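Local structure of folylpolyglutamate synthase protein FOLC (Mycobacterium tuberculosis, 2VOS) at residues Asn188-Ile194 / Ile219-Pro224. The protein probably adds glutamate to dihydropteroate and to tetrahydrofolate, with ATP and magnesium, making dihydrofolate and folylpolyglutamates. Sequence-based numbering, arbitrary orientation.
Sequences NAPVAVI and IITRAP
Strand 191-194, with the turn before it, and the irregular segment 219-224 pass in roughly opposite directions, without strand pairing, with CA atoms 5.6 Å apart at Ala192 and Ile220 and 5.7 Å at Asn188 and Thr221. Two waters bridge the backbones. Water 1 accepts from Ala189 N and donates to Ile219 O. Water 2 donates to Ala189 O and to Ile219 O, 2.7 Å from each, and accepts from Thr221 N. Ile219 O is thus held by both waters.

Beside the waters the contact is apolar. The methyl of Ala192 points at the loop and meets Ile219 CD1 at 4.0 Å and Ile220 CG1 at 3.9 Å. The Ile194 and Ile219 side chains lie alongside each other, pointing opposite ways, and Ile194 CD1 lies 4.1 Å from Ile219 CG1. With chi1 of Ile219 at 70°, CG1 is flanked by both the N and C of its own backbone, and CD1 reaches the strand, 3.9 Å from Val193 O. Leu245 of helix 239-251 also touches Ile194.

At the other end the Asn188 side chain lies against Thr221 and Pro224. The Arg222 CB points away from the strand segment, and its NH1 forms a salt bridge with Asp253.

Strand 191-194 lies between parallel strands 66-70 and 231-234. ADP lies about 10 Å from the side chain of Val193. The segment 219-224 leads from helix 209-217 into strand 231-234, so the contact belongs to the beta-alpha-beta crossover between neighbouring parallel strands. This is the P-loop NTPase-like core of the Mur ligase middle domain.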
loop_
_atom_site.group_PDB
_atom_site.type_symbol
_atom_site.label_atom_id
_atom_site.label_comp_id
_atom_site.label_asym_id
_atom_site.label_seq_id
_atom_site.Cartn_x
_atom_site.Cartn_y
_atom_site.Cartn_z
ATOM N N ASN A 188 6.139 12.579 -14.884
ATOM C CA ASN A 188 5.174 13.279 -15.717
ATOM C C ASN A 188 4.124 12.260 -16.193
ATOM O O ASN A 188 3.828 12.193 -17.364
ATOM C CB ASN A 188 5.923 13.912 -16.904
ATOM C CG ASN A 188 5.082 14.902 -17.697
ATOM O OD1 ASN A 188 4.140 15.513 -17.181
ATOM N ND2 ASN A 188 5.437 15.086 -18.962
ATOM N N ALA A 189 3.544 11.479 -15.283
ATOM C CA ALA A 189 2.717 10.364 -15.681
ATOM C C ALA A 189 1.483 10.800 -16.478
ATOM O O ALA A 189 0.808 11.783 -16.106
ATOM C CB ALA A 189 2.318 9.568 -14.483
ATOM N N PRO A 190 1.162 10.047 -17.553
ATOM C CA PRO A 190 -0.069 10.404 -18.314
ATOM C C PRO A 190 -1.370 10.058 -17.523
ATOM O O PRO A 190 -2.464 10.545 -17.865
ATOM C CB PRO A 190 0.039 9.561 -19.584
ATOM C CG PRO A 190 1.000 8.398 -19.211
ATOM C CD PRO A 190 1.941 8.948 -18.185
ATOM N N VAL A 191 -1.256 9.211 -16.508
ATOM C CA VAL A 191 -2.410 8.902 -15.659
ATOM C C VAL A 191 -1.941 9.030 -14.200
ATOM O O VAL A 191 -0.956 8.392 -13.794
ATOM C CB VAL A 191 -2.952 7.477 -15.846
ATOM C CG1 VAL A 191 -4.077 7.250 -14.876
ATOM C CG2 VAL A 191 -3.486 7.286 -17.293
ATOM N N ALA A 192 -2.615 9.876 -13.440
ATOM C CA ALA A 192 -2.323 10.085 -12.020
ATOM C C ALA A 192 -3.551 9.646 -11.223
ATOM O O ALA A 192 -4.675 10.045 -11.505
ATOM C CB ALA A 192 -2.021 11.577 -11.756
ATOM N N VAL A 193 -3.350 8.829 -10.216
ATOM C CA VAL A 193 -4.446 8.256 -9.533
ATOM C C VAL A 193 -4.378 8.741 -8.125
ATOM O O VAL A 193 -3.279 8.686 -7.497
ATOM C CB VAL A 193 -4.277 6.734 -9.542
ATOM C CG1 VAL A 193 -5.417 6.019 -8.800
ATOM C CG2 VAL A 193 -4.141 6.212 -11.002
ATOM N N ILE A 194 -5.518 9.183 -7.587
ATOM C CA ILE A 194 -5.545 9.651 -6.176
ATOM C C ILE A 194 -6.558 8.814 -5.394
ATOM O O ILE A 194 -7.755 8.976 -5.544
ATOM C CB ILE A 194 -5.950 11.155 -6.035
ATOM C CG1 ILE A 194 -5.197 12.030 -7.051
ATOM C CG2 ILE A 194 -5.703 11.653 -4.518
ATOM C CD1 ILE A 194 -3.663 12.137 -6.845
ATOM N N ILE A 219 1.349 15.091 -8.001
ATOM C CA ILE A 219 1.727 14.130 -9.031
ATOM C C ILE A 219 0.907 14.323 -10.320
ATOM O O ILE A 219 1.153 13.648 -11.345
ATOM C CB ILE A 219 1.636 12.627 -8.534
ATOM C CG1 ILE A 219 0.155 12.202 -8.334
ATOM C CG2 ILE A 219 2.521 12.423 -7.279
ATOM C CD1 ILE A 219 -0.066 10.670 -8.411
ATOM N N ILE A 220 -0.094 15.194 -10.269
ATOM C CA ILE A 220 -0.879 15.466 -11.469
ATOM C C ILE A 220 -0.125 16.585 -12.220
ATOM O O ILE A 220 -0.117 17.728 -11.745
ATOM C CB ILE A 220 -2.320 15.985 -11.092
ATOM C CG1 ILE A 220 -3.084 14.978 -10.199
ATOM C CG2 ILE A 220 -3.138 16.327 -12.348
ATOM C CD1 ILE A 220 -4.289 15.605 -9.419
ATOM N N THR A 221 0.486 16.285 -13.372
ATOM C CA THR A 221 1.373 17.247 -14.056
ATOM C C THR A 221 0.881 17.543 -15.465
ATOM O O THR A 221 0.240 16.674 -16.080
ATOM C CB THR A 221 2.817 16.691 -14.143
ATOM O OG1 THR A 221 2.800 15.503 -14.929
ATOM C CG2 THR A 221 3.320 16.282 -12.779
ATOM N N ARG A 222 1.181 18.722 -15.994
ATOM C CA ARG A 222 0.789 19.057 -17.372
ATOM C C ARG A 222 1.560 18.159 -18.352
ATOM O O ARG A 222 2.758 17.930 -18.176
ATOM C CB ARG A 222 1.049 20.528 -17.655
ATOM C CG ARG A 222 0.705 20.965 -19.110
ATOM C CD ARG A 222 0.521 22.494 -19.228
ATOM N NE ARG A 222 0.259 22.985 -20.596
ATOM C CZ ARG A 222 -0.650 22.498 -21.456
ATOM N NH1 ARG A 222 -1.406 21.446 -21.139
ATOM N NH2 ARG A 222 -0.802 23.060 -22.662
ATOM N N ALA A 223 0.874 17.610 -19.347
ATOM C CA ALA A 223 1.503 16.739 -20.352
ATOM C C ALA A 223 2.349 17.574 -21.340
ATOM O O ALA A 223 2.066 18.767 -21.553
ATOM C CB ALA A 223 0.429 15.966 -21.117
ATOM N N PRO A 224 3.362 16.945 -21.967
ATOM C CA PRO A 224 4.295 17.675 -22.856
ATOM C C PRO A 224 3.616 18.419 -24.019
ATOM O O PRO A 224 2.470 18.097 -24.369
ATOM C CB PRO A 224 5.224 16.568 -23.382
ATOM C CG PRO A 224 5.121 15.447 -22.384
ATOM C CD PRO A 224 3.697 15.512 -21.855
HETATM O O HOH W 1 3.410 12.172 -12.426
HETATM O O HOH W 2 0.636 13.516 -14.031
#